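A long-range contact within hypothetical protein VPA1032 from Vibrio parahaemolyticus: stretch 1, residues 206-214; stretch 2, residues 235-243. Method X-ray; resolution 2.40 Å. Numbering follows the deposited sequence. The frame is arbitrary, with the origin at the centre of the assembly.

Stretch 1, residues 206-214: MPMTYVDSE
Stretch 2, residues 235-243: YLGLGLKCW

Tyr210 lies sandwiched between a glycine and a lysine: Gly237 N sits over one face of its ring, and over the opposite face Lys241 CG lies 3.8 Å from the centroid in a CH-pi contact. Gly237 leaves room for the ring; a CB there would fall 2.4 Å from Tyr210 CD2. The ring (chi1 -70°, chi2 -61°) reaches along stretch 2 until Tyr210 OH accepts a weak hydrogen bond from Cys242 N (3.3 Å).

The backbones meet in a single antiparallel bridge pairing Thr209 with Leu240 (CA-CA 4.5 Å). Tyr210 N donates to Gly239 O (2.9 Å, 161°), and Lys241 N donates weakly to Met208 O (3.3 Å). Gly239, at phi/psi 92/-155, has a backbone that itself calls for glycine. The Lys241 chain, m at chi1 then t throughout, extends its NZ to a weak hydrogen bond with Pro207 O (3.2 Å), its CG resting on the tyrosine face on the way.

Beyond Tyr210 a type I turn to Ser213 brings the chain back beside Leu238 (Ser213-Leu238 CA-CA 4.2 Å). Ser213 OG (chi1 p) braces it, donating to Tyr210 O (2.7 Å). Leu238 CD2 packs 3.5 Å from Asp212 CB, while one water links Asp212 N (3.1 Å) with Gly237 O (2.8 Å). Together the stretches bury 696 Å².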

HETATM    1  N   MSE A 206      -1.516  -4.853   2.909  1.00 25.56           N
HETATM    2  CA  MSE A 206      -0.426  -4.129   2.276  1.00 27.19           C
HETATM    3  C   MSE A 206      -0.935  -3.449   1.010  1.00 27.46           C
HETATM    4  O   MSE A 206      -1.496  -4.108   0.128  1.00 27.59           O
HETATM    5  CB  MSE A 206       0.691  -5.100   1.890  1.00 28.79           C
HETATM    6  CG  MSE A 206       1.853  -4.440   1.169  1.00 37.17           C
HETATM    7 SE   MSE A 206       3.355  -5.587   0.787  1.00 47.71          SE
HETATM    8  CE  MSE A 206       4.274  -5.520   2.494  1.00 42.05           C
ATOM      9  N   PRO A 207      -0.781  -2.120   0.913  1.00 24.62           N
ATOM     10  CA  PRO A 207      -1.266  -1.504  -0.320  1.00 24.94           C
ATOM     11  C   PRO A 207      -0.371  -2.054  -1.441  1.00 25.46           C
ATOM     12  O   PRO A 207       0.851  -1.990  -1.360  1.00 23.09           O
ATOM     13  CB  PRO A 207      -1.094   0.001  -0.050  1.00 22.93           C
ATOM     14  CG  PRO A 207       0.036   0.062   0.911  1.00 21.41           C
ATOM     15  CD  PRO A 207      -0.264  -1.108   1.845  1.00 23.88           C
HETATM   16  N   MSE A 208      -1.000  -2.619  -2.465  1.00 28.29           N
HETATM   17  CA  MSE A 208      -0.321  -3.235  -3.601  1.00 31.47           C
HETATM   18  C   MSE A 208       0.091  -2.234  -4.689  1.00 32.37           C
HETATM   19  O   MSE A 208       0.768  -2.602  -5.642  1.00 34.16           O
HETATM   20  CB  MSE A 208      -1.252  -4.303  -4.197  1.00 35.27           C
HETATM   21  CG  MSE A 208      -0.659  -5.692  -4.360  1.00 39.29           C
HETATM   22 SE   MSE A 208       0.249  -6.413  -2.796  1.00 49.14          SE
HETATM   23  CE  MSE A 208       1.048  -7.954  -3.691  1.00 45.49           C
ATOM     24  N   THR A 209      -0.305  -0.973  -4.535  1.00 33.01           N
ATOM     25  CA  THR A 209       0.005   0.065  -5.522  1.00 32.20           C
ATOM     26  C   THR A 209       0.700   1.261  -4.863  1.00 29.79           C
ATOM     27  O   THR A 209       0.556   1.472  -3.671  1.00 29.00           O
ATOM     28  CB  THR A 209      -1.293   0.557  -6.201  1.00 34.15           C
ATOM     29  OG1 THR A 209      -0.964   1.332  -7.359  1.00 42.07           O
ATOM     30  CG2 THR A 209      -2.093   1.414  -5.250  1.00 31.21           C
ATOM     31  N   TYR A 210       1.458   2.039  -5.628  1.00 28.70           N
ATOM     32  CA  TYR A 210       2.130   3.200  -5.054  1.00 28.74           C
ATOM     33  C   TYR A 210       1.152   4.291  -4.653  1.00 28.68           C
ATOM     34  O   TYR A 210       0.067   4.380  -5.200  1.00 28.57           O
ATOM     35  CB  TYR A 210       3.171   3.757  -6.028  1.00 27.63           C
ATOM     36  CG  TYR A 210       4.353   2.844  -6.171  1.00 27.08           C
ATOM     37  CD1 TYR A 210       5.160   2.537  -5.065  1.00 25.71           C
ATOM     38  CD2 TYR A 210       4.630   2.222  -7.379  1.00 22.88           C
ATOM     39  CE1 TYR A 210       6.203   1.632  -5.167  1.00 23.42           C
ATOM     40  CE2 TYR A 210       5.666   1.320  -7.483  1.00 24.00           C
ATOM     41  CZ  TYR A 210       6.445   1.030  -6.381  1.00 24.46           C
ATOM     42  OH  TYR A 210       7.480   0.144  -6.517  1.00 25.37           O
ATOM     43  N   VAL A 211       1.556   5.132  -3.705  1.00 32.43           N
ATOM     44  CA  VAL A 211       0.700   6.204  -3.210  1.00 33.50           C
ATOM     45  C   VAL A 211       0.411   7.301  -4.238  1.00 35.35           C
ATOM     46  O   VAL A 211      -0.658   7.916  -4.212  1.00 37.26           O
ATOM     47  CB  VAL A 211       1.290   6.824  -1.900  1.00 30.47           C
ATOM     48  CG1 VAL A 211       2.524   7.665  -2.205  1.00 28.65           C
ATOM     49  CG2 VAL A 211       0.230   7.639  -1.186  1.00 29.63           C
ATOM     50  N   ASP A 212       1.342   7.528  -5.157  1.00 36.34           N
ATOM     51  CA  ASP A 212       1.150   8.551  -6.180  1.00 40.12           C
ATOM     52  C   ASP A 212       0.345   8.100  -7.403  1.00 40.48           C
ATOM     53  O   ASP A 212       0.009   8.922  -8.251  1.00 41.09           O
ATOM     54  CB  ASP A 212       2.502   9.098  -6.650  1.00 39.17           C
ATOM     55  CG  ASP A 212       3.167   9.973  -5.614  1.00 41.82           C
ATOM     56  OD1 ASP A 212       2.582  11.020  -5.250  1.00 45.47           O
ATOM     57  OD2 ASP A 212       4.276   9.622  -5.150  1.00 42.41           O
ATOM     58  N   SER A 213       0.024   6.814  -7.504  1.00 41.85           N
ATOM     59  CA  SER A 213      -0.726   6.338  -8.665  1.00 45.39           C
ATOM     60  C   SER A 213      -1.930   7.237  -8.966  1.00 46.59           C
ATOM     61  O   SER A 213      -2.742   7.526  -8.080  1.00 48.54           O
ATOM     62  CB  SER A 213      -1.141   4.869  -8.477  1.00 44.09           C
ATOM     63  OG  SER A 213      -1.666   4.628  -7.199  1.00 47.97           O
ATOM     64  N   GLU A 214      -2.024   7.678 -10.224  1.00 49.10           N
ATOM     65  CA  GLU A 214      -3.081   8.595 -10.682  1.00 50.41           C
ATOM     66  C   GLU A 214      -4.094   8.062 -11.715  1.00 49.04           C
ATOM     67  O   GLU A 214      -5.301   8.238 -11.550  1.00 48.48           O
ATOM     68  CB  GLU A 214      -2.426   9.874 -11.232  1.00 52.18           C
ATOM     69  CG  GLU A 214      -3.374  10.853 -11.931  1.00 57.29           C
ATOM     70  CD  GLU A 214      -4.490  11.346 -11.028  1.00 61.10           C
ATOM     71  OE1 GLU A 214      -5.444  10.574 -10.770  1.00 61.72           O
ATOM     72  OE2 GLU A 214      -4.407  12.508 -10.564  1.00 62.25           O
ATOM     73  N   TYR A 235      13.474   8.369  -8.282  1.00 48.10           N
ATOM     74  CA  TYR A 235      12.346   7.926  -9.101  1.00 44.71           C
ATOM     75  C   TYR A 235      11.189   7.418  -8.234  1.00 42.54           C
ATOM     76  O   TYR A 235      11.359   6.501  -7.431  1.00 42.43           O
ATOM     77  CB  TYR A 235      12.810   6.814 -10.045  1.00 43.56           C
ATOM     78  CG  TYR A 235      13.903   7.241 -10.993  1.00 43.33           C
ATOM     79  CD1 TYR A 235      13.601   7.877 -12.199  1.00 44.88           C
ATOM     80  CD2 TYR A 235      15.249   7.051 -10.668  1.00 42.59           C
ATOM     81  CE1 TYR A 235      14.617   8.319 -13.055  1.00 43.86           C
ATOM     82  CE2 TYR A 235      16.268   7.487 -11.517  1.00 42.16           C
ATOM     83  CZ  TYR A 235      15.949   8.118 -12.703  1.00 42.74           C
ATOM     84  OH  TYR A 235      16.956   8.553 -13.540  1.00 43.19           O
ATOM     85  N   LEU A 236      10.014   8.023  -8.384  1.00 40.54           N
ATOM     86  CA  LEU A 236       8.849   7.596  -7.618  1.00 37.25           C
ATOM     87  C   LEU A 236       8.085   6.601  -8.471  1.00 34.13           C
ATOM     88  O   LEU A 236       8.386   6.443  -9.637  1.00 37.43           O
ATOM     89  CB  LEU A 236       7.951   8.779  -7.274  1.00 33.73           C
ATOM     90  CG  LEU A 236       8.560   9.843  -6.373  1.00 36.61           C
ATOM     91  CD1 LEU A 236       7.458  10.817  -5.963  1.00 37.13           C
ATOM     92  CD2 LEU A 236       9.192   9.210  -5.139  1.00 34.88           C
ATOM     93  N   GLY A 237       7.097   5.928  -7.903  1.00 32.85           N
ATOM     94  CA  GLY A 237       6.365   4.954  -8.687  1.00 30.88           C
ATOM     95  C   GLY A 237       4.909   5.287  -8.890  1.00 30.34           C
ATOM     96  O   GLY A 237       4.362   6.168  -8.228  1.00 29.86           O
ATOM     97  N   LEU A 238       4.285   4.577  -9.821  1.00 29.73           N
ATOM     98  CA  LEU A 238       2.879   4.773 -10.124  1.00 31.82           C
ATOM     99  C   LEU A 238       2.321   3.418 -10.538  1.00 31.33           C
ATOM    100  O   LEU A 238       2.839   2.768 -11.456  1.00 32.36           O
ATOM    101  CB  LEU A 238       2.702   5.779 -11.266  1.00 33.63           C
ATOM    102  CG  LEU A 238       3.308   7.174 -11.087  1.00 37.44           C
ATOM    103  CD1 LEU A 238       3.170   7.976 -12.372  1.00 37.24           C
ATOM    104  CD2 LEU A 238       2.621   7.881  -9.943  1.00 38.39           C
ATOM    105  N   GLY A 239       1.271   2.986  -9.857  1.00 27.78           N
ATOM    106  CA  GLY A 239       0.682   1.704 -10.186  1.00 28.13           C
ATOM    107  C   GLY A 239       1.277   0.570  -9.368  1.00 27.15           C
ATOM    108  O   GLY A 239       1.796   0.804  -8.284  1.00 25.82           O
ATOM    109  N   LEU A 240       1.207  -0.649  -9.905  1.00 25.39           N
ATOM    110  CA  LEU A 240       1.696  -1.869  -9.252  1.00 25.78           C
ATOM    111  C   LEU A 240       3.161  -1.787  -8.779  1.00 27.00           C
ATOM    112  O   LEU A 240       4.032  -1.400  -9.530  1.00 30.26           O
ATOM    113  CB  LEU A 240       1.519  -3.043 -10.229  1.00 23.73           C
ATOM    114  CG  LEU A 240       1.751  -4.442  -9.658  1.00 22.60           C
ATOM    115  CD1 LEU A 240       0.642  -4.757  -8.645  1.00 17.74           C
ATOM    116  CD2 LEU A 240       1.775  -5.471 -10.783  1.00 12.31           C
ATOM    117  N   LYS A 241       3.435  -2.152  -7.534  1.00 27.90           N
ATOM    118  CA  LYS A 241       4.800  -2.097  -7.040  1.00 27.56           C
ATOM    119  C   LYS A 241       5.676  -3.135  -7.742  1.00 27.20           C
ATOM    120  O   LYS A 241       5.198  -4.198  -8.149  1.00 26.43           O
ATOM    121  CB  LYS A 241       4.817  -2.300  -5.516  1.00 29.68           C
ATOM    122  CG  LYS A 241       4.053  -1.213  -4.734  1.00 28.22           C
ATOM    123  CD  LYS A 241       4.199  -1.351  -3.213  1.00 24.14           C
ATOM    124  CE  LYS A 241       3.424  -0.248  -2.471  1.00 23.42           C
ATOM    125  NZ  LYS A 241       3.590  -0.332  -0.978  1.00 25.76           N
ATOM    126  N   CYS A 242       6.961  -2.821  -7.878  1.00 26.19           N
ATOM    127  CA  CYS A 242       7.927  -3.702  -8.545  1.00 28.78           C
ATOM    128  C   CYS A 242       9.096  -3.595  -7.559  1.00 25.70           C
ATOM    129  O   CYS A 242       9.436  -2.501  -7.149  1.00 26.25           O
ATOM    130  CB  CYS A 242       8.283  -3.131  -9.955  1.00 30.41           C
ATOM    131  SG  CYS A 242       8.639  -4.316 -11.391  1.00 41.31           S
ATOM    132  N   TRP A 243       9.674  -4.725  -7.158  1.00 24.91           N
ATOM    133  CA  TRP A 243      10.782  -4.767  -6.206  1.00 26.30           C
ATOM    134  C   TRP A 243      12.059  -5.269  -6.861  1.00 26.56           C
ATOM    135  O   TRP A 243      12.028  -6.058  -7.804  1.00 24.61           O
ATOM    136  CB  TRP A 243      10.462  -5.707  -5.016  1.00 27.14           C
ATOM    137  CG  TRP A 243       9.526  -5.151  -3.966  1.00 30.98           C
ATOM    138  CD1 TRP A 243       8.851  -3.972  -4.016  1.00 31.27           C
ATOM    139  CD2 TRP A 243       9.157  -5.772  -2.718  1.00 33.41           C
ATOM    140  NE1 TRP A 243       8.085  -3.812  -2.884  1.00 34.55           N
ATOM    141  CE2 TRP A 243       8.255  -4.902  -2.070  1.00 34.04           C
ATOM    142  CE3 TRP A 243       9.502  -6.982  -2.086  1.00 35.30           C
ATOM    143  CZ2 TRP A 243       7.691  -5.191  -0.829  1.00 35.07           C
ATOM    144  CZ3 TRP A 243       8.936  -7.275  -0.841  1.00 34.05           C
ATOM    145  CH2 TRP A 243       8.041  -6.379  -0.229  1.00 35.33           C
TER
HETATM  146  O   HOH W   1       4.309   6.850  -5.535  1.00 38.35           O